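Local coordinates for lysine/ornithine decarboxylase (Vibrio vulnificus, PDB 2PLJ), which decarboxylates lysine and ornithine to cadaverine and putrescine with pyridoxal phosphate, using a beta/alpha-barrel domain joined to a beta-domain, at residues V64-Y69 / F294-A299; V92-T96 / A406-F410; Y338-K344 / D378-T384; V120-I126 / A142-N146; H23-I27 / R401-L407. All coordinates share one frame; numbering follows the deposited sequence.

Contact 1: V64-Y69 / F294-A299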
# COMPACT_ATOMS: atom_id res chain seq x y z
N VAL A 64 4.22 -24.89 8.69
CA VAL A 64 4.60 -24.67 7.29
C VAL A 64 5.88 -23.83 7.23
O VAL A 64 6.75 -24.09 6.41
CB VAL A 64 3.44 -24.04 6.47
CG1 VAL A 64 3.91 -23.69 5.03
CG2 VAL A 64 2.24 -25.01 6.41
N ILE A 65 6.01 -22.86 8.14
CA ILE A 65 7.28 -22.11 8.29
C ILE A 65 8.45 -23.12 8.46
O ILE A 65 9.46 -23.06 7.75
CB ILE A 65 7.22 -21.13 9.51
CG1 ILE A 65 6.15 -20.01 9.29
CG2 ILE A 65 8.64 -20.53 9.78
CD1 ILE A 65 6.38 -19.11 8.03
N ARG A 66 8.29 -24.04 9.40
CA ARG A 66 9.34 -25.06 9.63
C ARG A 66 9.54 -25.96 8.39
O ARG A 66 10.68 -26.24 8.01
CB ARG A 66 9.02 -25.87 10.87
CG ARG A 66 9.21 -25.09 12.17
CD ARG A 66 8.98 -26.02 13.37
NE ARG A 66 7.55 -26.29 13.54
CZ ARG A 66 6.75 -25.60 14.34
NH1 ARG A 66 7.24 -24.59 15.09
NH2 ARG A 66 5.47 -25.93 14.41
N GLN A 67 8.45 -26.45 7.82
CA GLN A 67 8.54 -27.29 6.60
C GLN A 67 9.35 -26.63 5.49
O GLN A 67 10.21 -27.27 4.84
CB GLN A 67 7.14 -27.57 6.06
CG GLN A 67 6.41 -28.63 6.87
CD GLN A 67 4.92 -28.65 6.58
OE1 GLN A 67 4.49 -28.35 5.45
NE2 GLN A 67 4.13 -29.00 7.60
N GLN A 68 9.02 -25.37 5.23
CA GLN A 68 9.69 -24.62 4.16
C GLN A 68 11.19 -24.44 4.47
O GLN A 68 12.05 -24.70 3.61
CB GLN A 68 8.97 -23.29 3.90
CG GLN A 68 7.59 -23.44 3.33
CD GLN A 68 7.60 -24.21 2.02
OE1 GLN A 68 7.20 -25.39 1.97
NE2 GLN A 68 8.08 -23.58 0.97
N TYR A 69 11.49 -24.02 5.70
CA TYR A 69 12.90 -23.86 6.11
C TYR A 69 13.66 -25.18 5.92
O TYR A 69 14.75 -25.22 5.33
CB TYR A 69 13.00 -23.43 7.57
CG TYR A 69 14.43 -23.28 8.03
CD1 TYR A 69 15.14 -22.11 7.76
CD2 TYR A 69 15.06 -24.29 8.75
CE1 TYR A 69 16.49 -21.98 8.16
CE2 TYR A 69 16.41 -24.16 9.17
CZ TYR A 69 17.09 -23.00 8.88
OH TYR A 69 18.42 -22.87 9.29
N PHE A 294 10.20 -17.87 0.02
CA PHE A 294 10.09 -19.33 0.04
C PHE A 294 9.67 -19.85 1.41
O PHE A 294 8.90 -20.80 1.53
CB PHE A 294 11.42 -19.97 -0.41
CG PHE A 294 11.32 -21.47 -0.56
CD1 PHE A 294 10.87 -22.04 -1.77
CD2 PHE A 294 11.60 -22.32 0.53
CE1 PHE A 294 10.73 -23.42 -1.90
CE2 PHE A 294 11.49 -23.72 0.42
CZ PHE A 294 11.05 -24.28 -0.79
N ILE A 295 10.14 -19.18 2.46
CA ILE A 295 9.85 -19.63 3.81
C ILE A 295 8.43 -19.27 4.26
O ILE A 295 7.74 -20.12 4.87
CB ILE A 295 10.94 -19.11 4.81
CG1 ILE A 295 12.25 -19.89 4.57
CG2 ILE A 295 10.53 -19.34 6.29
CD1 ILE A 295 13.44 -19.27 5.29
N CYS A 296 8.00 -18.04 3.98
CA CYS A 296 6.73 -17.54 4.54
C CYS A 296 5.53 -17.65 3.62
O CYS A 296 4.42 -17.79 4.10
CB CYS A 296 6.84 -16.09 5.05
SG CYS A 296 7.41 -14.94 3.80
N ALA A 297 5.75 -17.57 2.30
CA ALA A 297 4.57 -17.45 1.42
C ALA A 297 3.49 -18.55 1.63
O ALA A 297 2.31 -18.23 1.74
CB ALA A 297 4.98 -17.34 -0.08
N PRO A 298 3.90 -19.84 1.65
CA PRO A 298 2.89 -20.93 1.74
C PRO A 298 2.25 -21.07 3.11
O PRO A 298 1.27 -21.82 3.27
CB PRO A 298 3.72 -22.18 1.45
CG PRO A 298 4.96 -21.67 0.70
CD PRO A 298 5.26 -20.37 1.41
N ALA A 299 2.79 -20.35 4.09
CA ALA A 299 2.41 -20.56 5.49
C ALA A 299 1.16 -19.78 5.91
O ALA A 299 0.69 -19.95 7.06
CB ALA A 299 3.60 -20.23 6.42

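Contact 2: V92-T96 / A406-F410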
# COMPACT_ATOMS: atom_id res chain seq x y z
N VAL A 92 6.27 -14.04 15.61
CA VAL A 92 6.10 -15.50 15.73
C VAL A 92 6.93 -16.26 14.68
O VAL A 92 7.55 -17.27 14.98
CB VAL A 92 4.63 -15.90 15.66
CG1 VAL A 92 4.52 -17.45 15.59
CG2 VAL A 92 3.92 -15.41 16.93
N VAL A 93 6.99 -15.70 13.47
CA VAL A 93 7.84 -16.29 12.42
C VAL A 93 9.33 -16.24 12.86
O VAL A 93 10.08 -17.23 12.70
CB VAL A 93 7.60 -15.60 11.06
CG1 VAL A 93 8.66 -16.07 10.04
CG2 VAL A 93 6.13 -15.88 10.57
N VAL A 94 9.75 -15.09 13.38
CA VAL A 94 11.11 -14.93 13.89
C VAL A 94 11.43 -15.97 14.98
O VAL A 94 12.46 -16.67 14.92
CB VAL A 94 11.36 -13.47 14.38
CG1 VAL A 94 12.73 -13.35 15.04
CG2 VAL A 94 11.30 -12.52 13.18
N ARG A 95 10.55 -16.05 16.00
CA ARG A 95 10.75 -17.03 17.08
C ARG A 95 10.81 -18.47 16.56
O ARG A 95 11.69 -19.26 16.98
CB ARG A 95 9.66 -16.93 18.16
CG ARG A 95 9.75 -15.66 19.00
CD ARG A 95 9.03 -15.86 20.34
NE ARG A 95 7.62 -16.21 20.16
CZ ARG A 95 6.62 -15.32 20.17
NH1 ARG A 95 6.89 -14.02 20.33
NH2 ARG A 95 5.36 -15.74 20.02
N THR A 96 9.89 -18.80 15.66
CA THR A 96 9.79 -20.17 15.11
C THR A 96 11.10 -20.55 14.40
O THR A 96 11.66 -21.64 14.60
CB THR A 96 8.57 -20.27 14.14
OG1 THR A 96 7.34 -20.17 14.87
CG2 THR A 96 8.61 -21.59 13.34
N ALA A 406 -1.81 -16.71 14.73
CA ALA A 406 -0.62 -17.58 14.65
C ALA A 406 -0.94 -18.91 15.31
O ALA A 406 -1.34 -18.95 16.51
CB ALA A 406 0.60 -16.92 15.33
N LEU A 407 -0.72 -19.97 14.55
CA LEU A 407 -1.01 -21.35 14.97
C LEU A 407 0.24 -22.24 15.01
O LEU A 407 1.18 -22.06 14.21
CB LEU A 407 -2.02 -21.99 14.00
CG LEU A 407 -3.25 -21.17 13.58
CD1 LEU A 407 -3.95 -21.80 12.38
CD2 LEU A 407 -4.17 -21.07 14.75
N ASN A 408 0.24 -23.18 15.96
CA ASN A 408 1.24 -24.27 15.94
C ASN A 408 2.67 -23.81 16.19
O ASN A 408 3.62 -24.52 15.80
CB ASN A 408 1.17 -25.11 14.65
CG ASN A 408 -0.21 -25.67 14.40
OD1 ASN A 408 -0.92 -26.09 15.34
ND2 ASN A 408 -0.63 -25.67 13.13
N GLU A 409 2.85 -22.67 16.87
CA GLU A 409 4.22 -22.24 17.20
C GLU A 409 4.98 -23.31 17.96
O GLU A 409 6.13 -23.65 17.61
CB GLU A 409 4.28 -20.92 17.99
CG GLU A 409 5.74 -20.47 18.21
CD GLU A 409 5.87 -19.16 18.96
OE1 GLU A 409 4.85 -18.51 19.24
OE2 GLU A 409 7.01 -18.77 19.26
N PHE A 410 4.34 -23.85 18.99
CA PHE A 410 5.00 -24.87 19.81
C PHE A 410 4.47 -26.26 19.50
O PHE A 410 3.25 -26.48 19.49
CB PHE A 410 4.92 -24.49 21.29
CG PHE A 410 5.60 -23.19 21.58
CD1 PHE A 410 6.98 -23.06 21.40
CD2 PHE A 410 4.86 -22.08 22.00
CE1 PHE A 410 7.61 -21.82 21.62
CE2 PHE A 410 5.49 -20.87 22.24
CZ PHE A 410 6.87 -20.74 22.03

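Contact 3: Y338-K344 / D378-T384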
# COMPACT_ATOMS: atom_id res chain seq x y z
N TYR A 338 -3.00 -14.93 -6.67
CA TYR A 338 -3.14 -15.98 -5.66
C TYR A 338 -4.27 -16.92 -6.02
O TYR A 338 -5.32 -16.46 -6.49
CB TYR A 338 -3.40 -15.40 -4.25
CG TYR A 338 -2.47 -14.25 -3.91
CD1 TYR A 338 -1.18 -14.50 -3.40
CD2 TYR A 338 -2.87 -12.92 -4.13
CE1 TYR A 338 -0.29 -13.45 -3.14
CE2 TYR A 338 -2.00 -11.84 -3.86
CZ TYR A 338 -0.71 -12.14 -3.36
OH TYR A 338 0.11 -11.09 -3.07
N PRO A 339 -4.10 -18.22 -5.71
CA PRO A 339 -5.26 -19.14 -5.84
C PRO A 339 -6.34 -18.68 -4.87
O PRO A 339 -6.04 -18.34 -3.74
CB PRO A 339 -4.70 -20.51 -5.42
CG PRO A 339 -3.18 -20.35 -5.35
CD PRO A 339 -2.91 -18.89 -5.14
N LEU A 340 -7.58 -18.66 -5.34
CA LEU A 340 -8.75 -18.25 -4.55
C LEU A 340 -9.79 -19.36 -4.57
O LEU A 340 -9.99 -20.02 -5.60
CB LEU A 340 -9.36 -16.96 -5.10
CG LEU A 340 -8.47 -15.69 -5.13
CD1 LEU A 340 -9.15 -14.59 -5.95
CD2 LEU A 340 -8.13 -15.22 -3.72
N THR A 341 -10.45 -19.56 -3.44
CA THR A 341 -11.52 -20.54 -3.37
C THR A 341 -12.61 -20.04 -2.42
O THR A 341 -12.50 -18.95 -1.83
CB THR A 341 -10.97 -21.97 -3.03
OG1 THR A 341 -11.97 -22.97 -3.27
CG2 THR A 341 -10.44 -22.06 -1.59
N THR A 342 -13.68 -20.83 -2.31
CA THR A 342 -14.76 -20.51 -1.39
C THR A 342 -15.05 -21.77 -0.61
O THR A 342 -14.75 -22.87 -1.07
CB THR A 342 -16.03 -20.07 -2.16
OG1 THR A 342 -16.35 -21.06 -3.15
CG2 THR A 342 -15.77 -18.74 -2.84
N ILE A 343 -15.59 -21.61 0.59
CA ILE A 343 -16.04 -22.78 1.36
C ILE A 343 -17.22 -23.41 0.63
O ILE A 343 -17.22 -24.62 0.41
CB ILE A 343 -16.34 -22.44 2.84
CG1 ILE A 343 -15.03 -22.09 3.57
CG2 ILE A 343 -17.07 -23.63 3.55
CD1 ILE A 343 -15.23 -21.45 4.93
N LYS A 344 -18.17 -22.56 0.22
CA LYS A 344 -19.32 -23.01 -0.58
C LYS A 344 -18.86 -23.63 -1.89
O LYS A 344 -18.08 -23.02 -2.63
CB LYS A 344 -20.26 -21.85 -0.87
CG LYS A 344 -21.05 -21.41 0.34
CD LYS A 344 -22.50 -21.13 -0.01
CE LYS A 344 -23.28 -20.88 1.26
NZ LYS A 344 -24.22 -19.75 1.10
N ASP A 378 -20.61 -14.99 3.54
CA ASP A 378 -19.85 -16.16 3.05
C ASP A 378 -18.36 -15.85 2.86
O ASP A 378 -17.98 -14.69 2.65
CB ASP A 378 -20.42 -16.72 1.74
CG ASP A 378 -21.65 -17.62 1.97
OD1 ASP A 378 -21.84 -18.10 3.12
OD2 ASP A 378 -22.40 -17.86 1.00
N LEU A 379 -17.54 -16.89 2.91
CA LEU A 379 -16.06 -16.73 2.94
C LEU A 379 -15.35 -17.00 1.63
O LEU A 379 -15.68 -17.95 0.88
CB LEU A 379 -15.47 -17.59 4.05
CG LEU A 379 -16.09 -17.44 5.44
CD1 LEU A 379 -15.35 -18.31 6.45
CD2 LEU A 379 -16.11 -15.98 5.87
N VAL A 380 -14.31 -16.18 1.39
CA VAL A 380 -13.42 -16.29 0.25
C VAL A 380 -12.02 -16.49 0.82
O VAL A 380 -11.59 -15.73 1.69
CB VAL A 380 -13.48 -15.04 -0.64
CG1 VAL A 380 -12.42 -15.11 -1.75
CG2 VAL A 380 -14.89 -14.91 -1.24
N ILE A 381 -11.34 -17.52 0.33
CA ILE A 381 -10.08 -17.99 0.93
C ILE A 381 -8.99 -17.78 -0.11
O ILE A 381 -9.18 -18.11 -1.28
CB ILE A 381 -10.18 -19.51 1.28
CG1 ILE A 381 -11.44 -19.88 2.11
CG2 ILE A 381 -8.88 -20.03 1.90
CD1 ILE A 381 -11.75 -18.96 3.30
N GLY A 382 -7.86 -17.23 0.31
CA GLY A 382 -6.69 -17.07 -0.56
C GLY A 382 -5.54 -17.93 -0.06
O GLY A 382 -5.30 -18.03 1.16
N ARG A 383 -4.83 -18.59 -0.99
CA ARG A 383 -3.69 -19.43 -0.60
C ARG A 383 -2.37 -18.75 -0.96
O ARG A 383 -2.32 -17.89 -1.85
CB ARG A 383 -3.69 -20.81 -1.29
CG ARG A 383 -5.05 -21.47 -1.53
CD ARG A 383 -5.76 -21.86 -0.26
NE ARG A 383 -5.08 -22.87 0.55
CZ ARG A 383 -5.31 -24.19 0.48
NH1 ARG A 383 -6.17 -24.70 -0.39
NH2 ARG A 383 -4.63 -25.01 1.29
N THR A 384 -1.29 -19.23 -0.32
CA THR A 384 0.06 -18.70 -0.57
C THR A 384 0.05 -17.18 -0.28
O THR A 384 0.63 -16.37 -1.02
CB THR A 384 0.56 -18.98 -2.03
OG1 THR A 384 0.01 -20.22 -2.51
CG2 THR A 384 2.10 -19.04 -2.06
O HOH W 1 -17.86 -19.61 0.91

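Contact 4: V120-I126 / A142-N146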
# COMPACT_ATOMS: atom_id res chain seq x y z
N VAL A 120 16.89 -12.69 19.48
CA VAL A 120 17.81 -13.18 18.46
C VAL A 120 19.20 -12.62 18.77
O VAL A 120 19.37 -11.40 18.88
CB VAL A 120 17.38 -12.75 17.06
CG1 VAL A 120 18.46 -13.17 16.01
CG2 VAL A 120 15.99 -13.34 16.71
N PRO A 121 20.20 -13.51 18.91
CA PRO A 121 21.58 -13.06 19.10
C PRO A 121 22.05 -12.32 17.83
O PRO A 121 21.81 -12.78 16.72
CB PRO A 121 22.36 -14.38 19.25
CG PRO A 121 21.38 -15.36 19.73
CD PRO A 121 20.11 -14.98 18.97
N ALA A 122 22.73 -11.19 18.02
CA ALA A 122 23.14 -10.36 16.88
C ALA A 122 24.06 -11.12 15.91
O ALA A 122 24.12 -10.81 14.71
CB ALA A 122 23.84 -9.10 17.37
N ASP A 123 24.80 -12.11 16.43
CA ASP A 123 25.72 -12.87 15.57
C ASP A 123 25.00 -13.75 14.54
O ASP A 123 25.64 -14.29 13.61
CB ASP A 123 26.75 -13.66 16.39
CG ASP A 123 26.15 -14.78 17.23
OD1 ASP A 123 24.94 -15.06 17.17
OD2 ASP A 123 26.94 -15.39 18.00
N LEU A 124 23.68 -13.87 14.69
CA LEU A 124 22.88 -14.60 13.69
C LEU A 124 22.32 -13.69 12.60
O LEU A 124 21.54 -14.15 11.75
CB LEU A 124 21.70 -15.35 14.36
CG LEU A 124 22.07 -16.48 15.33
CD1 LEU A 124 20.76 -17.12 15.84
CD2 LEU A 124 22.93 -17.51 14.68
N THR A 125 22.73 -12.43 12.61
CA THR A 125 22.12 -11.42 11.75
C THR A 125 23.12 -10.77 10.81
O THR A 125 24.34 -10.68 11.09
CB THR A 125 21.36 -10.31 12.55
OG1 THR A 125 22.29 -9.41 13.16
CG2 THR A 125 20.40 -10.92 13.62
N ILE A 126 22.59 -10.37 9.66
CA ILE A 126 23.32 -9.51 8.73
C ILE A 126 22.38 -8.37 8.32
O ILE A 126 21.14 -8.55 8.28
CB ILE A 126 23.83 -10.26 7.46
CG1 ILE A 126 22.67 -10.89 6.66
CG2 ILE A 126 24.88 -11.34 7.83
CD1 ILE A 126 23.14 -11.58 5.34
N ALA A 142 24.53 -0.86 17.45
CA ALA A 142 24.15 -0.84 18.86
C ALA A 142 23.54 -2.18 19.31
O ALA A 142 23.81 -2.64 20.42
CB ALA A 142 23.18 0.32 19.16
N TYR A 143 22.73 -2.78 18.44
CA TYR A 143 22.21 -4.13 18.65
C TYR A 143 23.33 -5.16 18.62
O TYR A 143 23.33 -6.10 19.40
CB TYR A 143 21.18 -4.42 17.56
CG TYR A 143 20.81 -5.86 17.39
CD1 TYR A 143 20.27 -6.62 18.44
CD2 TYR A 143 20.97 -6.47 16.15
CE1 TYR A 143 19.92 -7.96 18.25
CE2 TYR A 143 20.62 -7.79 15.94
CZ TYR A 143 20.10 -8.53 16.98
OH TYR A 143 19.75 -9.84 16.73
N GLY A 144 24.28 -4.96 17.71
CA GLY A 144 25.48 -5.81 17.61
C GLY A 144 25.69 -6.40 16.22
O GLY A 144 26.71 -7.08 15.96
N CYS A 145 24.76 -6.09 15.32
CA CYS A 145 24.87 -6.49 13.93
C CYS A 145 26.01 -5.70 13.31
O CYS A 145 25.96 -4.45 13.27
CB CYS A 145 23.54 -6.25 13.19
SG CYS A 145 23.65 -6.75 11.46
N ASN A 146 27.01 -6.41 12.80
CA ASN A 146 28.22 -5.76 12.28
C ASN A 146 28.58 -6.11 10.83
O ASN A 146 29.69 -5.81 10.36
CB ASN A 146 29.41 -6.03 13.22
CG ASN A 146 29.66 -7.51 13.44
OD1 ASN A 146 29.34 -8.34 12.60
ND2 ASN A 146 30.25 -7.85 14.59
O HOH W 2 26.18 -9.55 12.87

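Contact 5: H23-I27 / R401-L407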
# COMPACT_ATOMS: atom_id res chain seq x y z
N HIS A 23 -2.19 -5.97 15.09
CA HIS A 23 -2.99 -6.74 14.08
C HIS A 23 -2.75 -8.27 14.16
O HIS A 23 -2.87 -8.97 13.17
CB HIS A 23 -2.67 -6.25 12.66
CG HIS A 23 -2.88 -4.78 12.46
ND1 HIS A 23 -1.83 -3.89 12.32
CD2 HIS A 23 -4.01 -4.04 12.37
CE1 HIS A 23 -2.31 -2.67 12.16
NE2 HIS A 23 -3.63 -2.73 12.18
N SER A 24 -2.39 -8.78 15.34
CA SER A 24 -2.06 -10.20 15.44
C SER A 24 -2.27 -10.77 16.84
O SER A 24 -2.07 -10.08 17.84
CB SER A 24 -0.61 -10.48 15.00
OG SER A 24 -0.37 -11.89 14.83
N GLN A 25 -2.65 -12.04 16.89
CA GLN A 25 -2.59 -12.79 18.17
C GLN A 25 -2.29 -14.25 17.93
O GLN A 25 -2.40 -14.74 16.80
CB GLN A 25 -3.89 -12.66 18.96
CG GLN A 25 -5.14 -13.24 18.28
CD GLN A 25 -6.38 -13.05 19.18
OE1 GLN A 25 -6.50 -13.69 20.21
NE2 GLN A 25 -7.26 -12.14 18.79
N SER A 26 -1.91 -14.94 19.00
CA SER A 26 -1.53 -16.35 18.92
C SER A 26 -2.52 -17.29 19.58
O SER A 26 -3.10 -16.94 20.63
CB SER A 26 -0.16 -16.54 19.56
OG SER A 26 0.87 -15.92 18.80
N ILE A 27 -2.72 -18.47 18.98
CA ILE A 27 -3.44 -19.57 19.65
C ILE A 27 -2.38 -20.50 20.18
O ILE A 27 -1.71 -21.20 19.40
CB ILE A 27 -4.42 -20.35 18.72
CG1 ILE A 27 -5.52 -19.41 18.20
CG2 ILE A 27 -5.01 -21.57 19.48
CD1 ILE A 27 -6.48 -20.05 17.17
N ARG A 401 -7.35 -3.66 9.19
CA ARG A 401 -6.50 -4.62 8.52
C ARG A 401 -6.93 -6.01 8.99
O ARG A 401 -7.37 -6.20 10.12
CB ARG A 401 -5.02 -4.39 8.89
CG ARG A 401 -4.44 -3.07 8.37
CD ARG A 401 -2.97 -3.04 8.55
NE ARG A 401 -2.41 -1.71 8.41
CZ ARG A 401 -1.11 -1.48 8.24
NH1 ARG A 401 -0.28 -2.51 8.18
NH2 ARG A 401 -0.63 -0.24 8.10
N ALA A 402 -6.76 -7.00 8.12
CA ALA A 402 -6.90 -8.39 8.55
C ALA A 402 -6.03 -8.67 9.78
O ALA A 402 -4.89 -8.21 9.86
CB ALA A 402 -6.50 -9.32 7.42
N GLN A 403 -6.60 -9.42 10.72
CA GLN A 403 -5.87 -9.86 11.91
C GLN A 403 -5.16 -11.17 11.58
O GLN A 403 -5.77 -12.11 11.06
CB GLN A 403 -6.84 -10.06 13.07
CG GLN A 403 -6.10 -10.36 14.37
CD GLN A 403 -6.97 -10.49 15.60
OE1 GLN A 403 -6.45 -10.58 16.71
NE2 GLN A 403 -8.31 -10.50 15.42
N THR A 404 -3.88 -11.25 11.93
CA THR A 404 -3.15 -12.51 11.77
C THR A 404 -3.34 -13.40 13.01
O THR A 404 -3.18 -12.95 14.14
CB THR A 404 -1.65 -12.24 11.48
OG1 THR A 404 -1.51 -11.61 10.19
CG2 THR A 404 -0.85 -13.53 11.45
N ILE A 405 -3.68 -14.66 12.77
CA ILE A 405 -3.83 -15.63 13.86
C ILE A 405 -2.69 -16.65 13.73
O ILE A 405 -2.62 -17.36 12.73
CB ILE A 405 -5.19 -16.37 13.82
CG1 ILE A 405 -6.37 -15.38 13.72
CG2 ILE A 405 -5.30 -17.26 15.07
CD1 ILE A 405 -6.42 -14.37 14.86
N ALA A 406 -1.81 -16.71 14.73
CA ALA A 406 -0.62 -17.58 14.65
C ALA A 406 -0.94 -18.91 15.31
O ALA A 406 -1.34 -18.95 16.51
CB ALA A 406 0.60 -16.92 15.33
N LEU A 407 -0.72 -19.97 14.55
CA LEU A 407 -1.01 -21.35 14.97
C LEU A 407 0.24 -22.24 15.01
O LEU A 407 1.18 -22.06 14.21
CB LEU A 407 -2.02 -21.99 14.00
CG LEU A 407 -3.25 -21.17 13.58
CD1 LEU A 407 -3.95 -21.80 12.38
CD2 LEU A 407 -4.17 -21.07 14.75
O HOH W 3 -1.91 -8.98 10.25
O HOH W 4 -6.26 -2.07 11.32

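Contact 1: V64-Y69 / F294-A299
Phe-294 meets Gln-68 where two helices of the beta/alpha-barrel domain pack: helix 62-75, and the short helix 293-296 that follows the barrel strand 286-289. The carbonyl of Phe-294 accepts a nearly straight bond from the side-chain amide, Gln-68 NE2 to Phe-294 O at 3.0 Å and 170°. The same nitrogen also lies over one face of the Phe-294 ring, 3.5 Å from CE2 and offset toward the rim, with the amide and ring planes 34° apart. In Gln-68 a bend at the second torsion (chi2 -58°) turns the amide out from the helix toward the Phe-294 carbonyl. The side chain of Phe-294 is about 6 Å from the bound putrescine-cofactor adduct, close to the pocket. Next, Ile-295 crosses Ile-65 at about a right angle through their CG2 methyls, while its CD1 reaches the ring edge of Tyr-69. Its carbonyl oxygen is buried with no polar partner, facing Gln-68 CB and the CD1 methyl of Ile-65. That methyl also packs against the backbone of Cys-296. Pro-298 then sets its CG 3.7 Å from Gln-68 NE2, giving the amide a third neighbour, and its CB against Val-64. At Ala-299 the fit is tightest: its CB is 3.4 Å from Ile-65 CD1 and 3.7 Å from Val-64 CG1.

Contact 2: V92-T96 / A406-F410
Val-92 lays both methyls against Ala-406 CB and Glu-409 OE1: Val-92 CG1 and CG2 each lie 4.0 Å from Ala-406 CB, and CG1 is 3.8 Å from Glu-409 OE1. Arg-95, one turn further along the helix, carries the polar half of the contact. It grips the carboxylate side-on in a two-bond salt bridge, NE to Glu-409 OE2 at 2.8 Å and NH2 to Glu-409 OE1 at 2.9 Å, each oxygen offering its syn lone pair. Guanidinium and carboxylate are nearly coplanar, 23° apart, so both bonds run close to the plane of the arginine group and fix the rotation of both ends. Glu-409 reaches across fully extended, with CG anti to its backbone N (chi1 -176°). Thr-96 flanks the glutamate stem, OG1 being 3.7 Å from Glu-409 CG, while the hydroxyl itself bonds back to Val-92 O, which also receives the helical N-H of Thr-96. The remaining arginine nitrogen, NH1, pairs with Glu-118. The contact thus ties helix 91-100 of the barrel to the end of strand 403-407 and the loop that follows it, with helix 62-75 alongside: Cys-62 and Ile-65 touch Thr-96, and Arg-66 holds the carbonyls of Asn-408 and Glu-409.

Contact 3: Y338-K344 / D378-T384
Thr-341 and Ile-381 lie side by side and point the same way from an antiparallel beta ladder, with Thr-341 CG2 3.8 Å from Ile-381 CB. They form its hydrogen-bonded pair: Thr-341 N bonds to Ile-381 O, and Ile-381 N to Thr-341 O at 2.8 Å. Leu-340 opposite Gly-382 and Thr-342 opposite Val-380 are non-hydrogen-bonded pairs whose positions look to the other face of the sheet; there Leu-340 CD2 comes over the glycine, 3.9 Å from Gly-382 CA. Past the strand, Ile-343 and Leu-379 run alongside each other, their CD1 methyls pressed to 3.5 Å. Lys-344 crosses Asp-378 at about a right angle, bent at its second and fourth torsions, and delivers NZ to the syn lone pair of Asp-378 OD2 in a 2.6 Å salt bridge. That oxygen also accepts from the backbone of Asn-375, so it has two donors. A water bridges Lys-344 N and Leu-379 O where the strands part. At the other end Arg-383 N bonds to Pro-339 O, and the proline ring crosses the arginine stem roughly perpendicularly. Strand 340-342 thus lies at the side of 379-382, whose other edge pairs with strand 300-312 of the beta-domain; helix 40-53 covers Ile-343 and Leu-379, while strand 369-372 meets Leu-340 and Thr-342 on the opposite face.

Contact 4: V120-I126 / A142-N146
Helix 134-143 ends beside the 3-10 turn 122-124, bringing Ala-122 and Cys-145 to 5.2 Å between CA atoms, and Gly-144 leaves the helix with positive phi (125°). The ring of Tyr-143 lies against Ala-122, whose CB sits over one face in a CH-pi contact, 3.9 Å from the ring centroid and offset toward the rim. With CG anti to the backbone N (chi1 164°), the tyrosine extends to the carbonyl of Val-120, giving its proton in a 2.7 Å bond from OH to Val-120 O. The hydroxyl approaches from well above the plane of that carbonyl, although the oxygen itself lies at the edge of the ring. Thr-125 comes from the opposite direction and puts CG2 in the ring plane on the CE2 side of the hydroxyl, away from Val-120 O, 3.4 Å from Tyr-143 OH. Its OG1 is 3.4 Å from both CB and SG of Cys-145, but donates its proton to Ala-122 O. Gly-144, without a side chain, lets its carbonyl carbon come 3.5 Å from Ala-122 CB. A water accepts from Asn-146 N, and the carbonyls of Ala-122 and Thr-125 compete for its protons. Helix 109-117 packs on Tyr-143 as well. The ring therefore fills an apolar seat while its one polar atom is satisfied by a backbone carbonyl, joining helix 134-143 to the 3-10 turn before barrel strand 125-127.

Contact 5: H23-I27 / R401-L407
A parallel beta ladder joins the N-terminal strand 24-26 to the C-terminal strand 403-407 in the enzyme's beta-domain, the two running 20° apart. Four backbone bonds alternate along it: Thr-404 N to His-23 O, Gln-25 N to Thr-404 O, Ala-406 N to Gln-25 O and Ile-27 N to Ala-406 O. At its start the His-23 ring lies over the arm of Arg-401, whose CD stands 3.8 Å from the ring centroid in a CH-pi contact; imidazole and guanidinium planes are only 8° apart. The arginine's NH2 is committed elsewhere, to Asp-395 of its own chain and Asp-395 of the second subunit. Water bridges His-23 NE2 and Arg-401 N. Ser-24 has His-90 as its main partner. Gln-25 and Gln-403 join their amides across the strands, Gln-25 NE2 to Gln-403 OE1 at 2.7 Å, with the planes 42° apart. Gln-25 turns its CG between its backbone N and carbonyl carbon (chi1 63°), which brings that carbon 3.8 Å from Ile-405 CD1. Phe-53 of helix 40-53 covers this side. Farther along, Ile-27 CD1 rests on two partners, 3.7 Å from Ile-405 CG2 and a tight 3.5 Å from Leu-407 CD2.

Contacts 2 and 5 end on the same strand, 403-407, with centres about 11 Å apart, and meet where Val-92 touches Ser-26. Contacts 1 and 2, centres also about 11 Å apart, join through Ile-65 packing on Thr-96; Val-94 on Val-120 links contacts 2 and 4. Contact 3 belongs to the same mixed sheet as contact 5, their centres about 18 Å apart, whereas contact 4 sits in the barrel, its centre about 39 Å from that of contact 3 on the opposite side of the chain's centre. Along the sequence contact 5 encloses all but contact 2, which shares its last residues; contact 4 closes before contact 3 opens. Both chain ends thus join the beta-domain; contact 2 ties it to the barrel, while contact 1 packs helices within the barrel close to the crossing into strand 300-312.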